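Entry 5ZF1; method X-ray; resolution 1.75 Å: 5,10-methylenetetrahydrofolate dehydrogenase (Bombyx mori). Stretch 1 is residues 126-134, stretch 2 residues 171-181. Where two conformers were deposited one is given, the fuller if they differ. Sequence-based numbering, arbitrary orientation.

Stretch 1, residues 126-134: NIGRLCVDL
Stretch 2 171-181: GMPIAMMLHSD

Two helices that run roughly side by side often pack through apolar side chains along their length and reserve polar contacts for the loops where they end; this pair from a Bombyx mori dehydrogenase is a compact example. Helix 126-131 and helix 171-178 point the same way, their N-to-C directions 32° apart and their axes 10.5 Å apart at closest approach. C131 faces M176 (CA to CA 6.4 Å), and beyond the helices D133 faces S180 (6.3 Å between CA atoms).

L130 covers the most surface. Its CA-to-CB bond points sideways, but chi1 t and chi2 p bring the end of the side chain nearer the second helix, where L130 CD2 lies 3.7 Å from P173 CB and L130 CD1 lies 3.6 Å from M177 CE. M176, with CA-to-CB directed toward the first helix and chi angles t, p, p, meets L130 as well (CG to CG 4.1 Å) and curls its methyl to 3.5 Å between M176 CE and C131 SG. One turn earlier M172 (t, m, m) extends the apolar seam: its SD is 3.8 Å from C131 SG, and its CE is 4.0 Å from I127 CG2. Flexible thioether chains fit readily against such branched and sulfur-bearing neighbours.

The polar end belongs to D133. V132 leaves helical geometry, and D133, held by a hydrogen bond from D133 N to L130 O (3.0 Å), takes phi/psi 65/47. Its CA-to-CB bond points toward the second stretch, chi1 t. H179 likewise breaks from its helix, and S180 (-69/152) and D181 (-91/121) are extended. D181 N donates to D133 OD2 (2.9 Å, 152°), pairing an amide with a carboxylate. Water 1 reinforces the link by donating to D133 OD1 (2.6 Å) and D181 O (2.5 Å). Together the stretches bury 417 Å².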

# COMPACT_ATOMS: atom_id res chain seq x y z
N ASN B 126 -3.52 5.20 8.94
CA ASN B 126 -2.17 5.68 8.69
C ASN B 126 -1.50 4.89 7.57
O ASN B 126 -0.77 5.46 6.75
CB ASN B 126 -1.33 5.63 9.97
CG ASN B 126 -1.72 6.71 10.97
OD1 ASN B 126 -2.10 7.81 10.58
ND2 ASN B 126 -1.61 6.41 12.26
N ILE B 127 -1.73 3.58 7.54
CA ILE B 127 -1.18 2.76 6.46
C ILE B 127 -1.81 3.16 5.14
O ILE B 127 -1.13 3.25 4.11
CB ILE B 127 -1.40 1.27 6.76
CG1 ILE B 127 -0.55 0.83 7.96
CG2 ILE B 127 -1.10 0.40 5.52
CD1 ILE B 127 0.93 0.70 7.64
N GLY B 128 -3.12 3.41 5.15
CA GLY B 128 -3.79 3.85 3.94
C GLY B 128 -3.19 5.13 3.38
O GLY B 128 -2.94 5.23 2.17
N ARG B 129 -2.92 6.11 4.24
CA ARG B 129 -2.33 7.35 3.77
C ARG B 129 -0.91 7.13 3.24
O ARG B 129 -0.51 7.74 2.24
CB ARG B 129 -2.35 8.40 4.89
CG ARG B 129 -3.77 8.87 5.26
CD ARG B 129 -3.76 9.97 6.32
NE ARG B 129 -3.05 11.16 5.87
CZ ARG B 129 -3.59 12.13 5.14
NH1 ARG B 129 -4.87 12.08 4.78
NH2 ARG B 129 -2.85 13.17 4.78
N LEU B 130 -0.14 6.24 3.88
CA LEU B 130 1.17 5.91 3.35
C LEU B 130 1.06 5.38 1.92
O LEU B 130 1.83 5.76 1.04
CB LEU B 130 1.86 4.87 4.22
CG LEU B 130 3.22 4.37 3.73
CD1 LEU B 130 4.20 5.51 3.77
CD2 LEU B 130 3.74 3.20 4.53
N CYS B 131 0.08 4.50 1.69
CA CYS B 131 0.05 3.76 0.44
C CYS B 131 -0.51 4.59 -0.71
O CYS B 131 -0.21 4.29 -1.87
CB CYS B 131 -0.74 2.47 0.64
SG CYS B 131 0.20 1.27 1.64
N VAL B 132 -1.24 5.66 -0.43
CA VAL B 132 -1.64 6.59 -1.48
C VAL B 132 -0.65 7.74 -1.55
O VAL B 132 -0.90 8.73 -2.24
CB VAL B 132 -3.08 7.10 -1.28
CG1 VAL B 132 -4.05 5.90 -1.15
CG2 VAL B 132 -3.20 8.00 -0.09
N ASP B 133 0.48 7.61 -0.84
CA ASP B 133 1.62 8.53 -0.96
C ASP B 133 1.24 9.95 -0.50
O ASP B 133 1.57 10.94 -1.15
CB ASP B 133 2.17 8.52 -2.40
CG ASP B 133 3.62 8.98 -2.50
OD1 ASP B 133 4.30 9.12 -1.45
OD2 ASP B 133 4.08 9.19 -3.65
N LEU B 134 0.57 10.03 0.67
CA LEU B 134 0.04 11.18 1.40
C LEU B 134 0.73 11.32 2.77
O LEU B 134 1.20 10.32 3.32
CB LEU B 134 -1.47 10.98 1.60
CG LEU B 134 -2.52 12.08 1.74
CD1 LEU B 134 -2.47 13.06 0.61
CD2 LEU B 134 -3.89 11.44 1.78
N GLY B 171 8.32 -4.84 5.60
CA GLY B 171 8.71 -4.93 4.20
C GLY B 171 7.81 -4.12 3.28
O GLY B 171 8.29 -3.43 2.36
N MET B 172 6.50 -4.16 3.51
CA MET B 172 5.59 -3.43 2.64
C MET B 172 5.79 -1.92 2.77
O MET B 172 5.90 -1.23 1.75
CB MET B 172 4.14 -3.86 2.91
CG MET B 172 3.11 -3.22 2.00
SD MET B 172 2.54 -1.61 2.63
CE MET B 172 1.66 -2.11 4.14
N PRO B 173 5.84 -1.36 3.98
CA PRO B 173 6.07 0.09 4.05
C PRO B 173 7.42 0.50 3.48
O PRO B 173 7.51 1.59 2.91
CB PRO B 173 5.97 0.39 5.56
CG PRO B 173 5.18 -0.75 6.13
CD PRO B 173 5.53 -1.95 5.29
N ILE B 174 8.45 -0.33 3.59
CA ILE B 174 9.73 0.02 2.97
C ILE B 174 9.58 0.12 1.46
O ILE B 174 9.99 1.11 0.83
CB ILE B 174 10.81 -1.00 3.35
CG1 ILE B 174 11.20 -0.83 4.83
CG2 ILE B 174 12.03 -0.84 2.41
CD1 ILE B 174 12.20 -1.84 5.33
N ALA B 175 8.99 -0.91 0.84
CA ALA B 175 8.80 -0.87 -0.61
C ALA B 175 7.95 0.31 -1.03
O ALA B 175 8.24 0.96 -2.05
CB ALA B 175 8.17 -2.18 -1.10
N MET B 176 6.89 0.61 -0.25
CA MET B 176 5.99 1.70 -0.62
C MET B 176 6.73 3.03 -0.66
O MET B 176 6.53 3.83 -1.59
CB MET B 176 4.81 1.76 0.35
CG MET B 176 3.68 2.71 -0.04
SD MET B 176 2.77 2.27 -1.55
CE MET B 176 2.13 0.64 -1.19
N MET B 177 7.57 3.28 0.33
CA MET B 177 8.32 4.54 0.40
C MET B 177 9.38 4.61 -0.68
O MET B 177 9.65 5.67 -1.24
CB MET B 177 9.01 4.68 1.75
CG MET B 177 8.20 4.27 2.93
SD MET B 177 8.32 5.53 4.16
CE MET B 177 7.49 6.77 3.21
N LEU B 178 10.03 3.48 -0.94
CA LEU B 178 11.11 3.47 -1.91
C LEU B 178 10.62 3.86 -3.30
O LEU B 178 11.40 4.41 -4.10
CB LEU B 178 11.74 2.08 -1.94
CG LEU B 178 13.04 1.85 -1.18
CD1 LEU B 178 12.91 2.14 0.29
CD2 LEU B 178 13.46 0.41 -1.42
N HIS B 179 9.36 3.57 -3.62
CA HIS B 179 8.80 3.98 -4.90
C HIS B 179 7.85 5.17 -4.75
O HIS B 179 7.03 5.42 -5.63
CB HIS B 179 8.16 2.79 -5.64
CG HIS B 179 6.90 2.24 -5.03
ND1 HIS B 179 5.68 2.88 -5.14
CD2 HIS B 179 6.65 1.06 -4.41
CE1 HIS B 179 4.75 2.15 -4.56
NE2 HIS B 179 5.31 1.04 -4.10
N SER B 180 7.99 5.94 -3.68
CA SER B 180 7.13 7.11 -3.56
C SER B 180 7.53 8.14 -4.62
O SER B 180 8.67 8.15 -5.09
CB SER B 180 7.19 7.70 -2.15
OG SER B 180 8.51 7.69 -1.64
N ASP B 181 6.57 8.95 -5.04
CA ASP B 181 6.84 10.08 -5.93
C ASP B 181 7.10 11.30 -5.06
O ASP B 181 6.24 11.70 -4.26
CB ASP B 181 5.68 10.34 -6.89
CG ASP B 181 5.98 11.49 -7.86
OD1 ASP B 181 7.15 11.90 -7.96
OD2 ASP B 181 5.04 11.98 -8.52
O HOH W 1 6.13 10.94 -1.85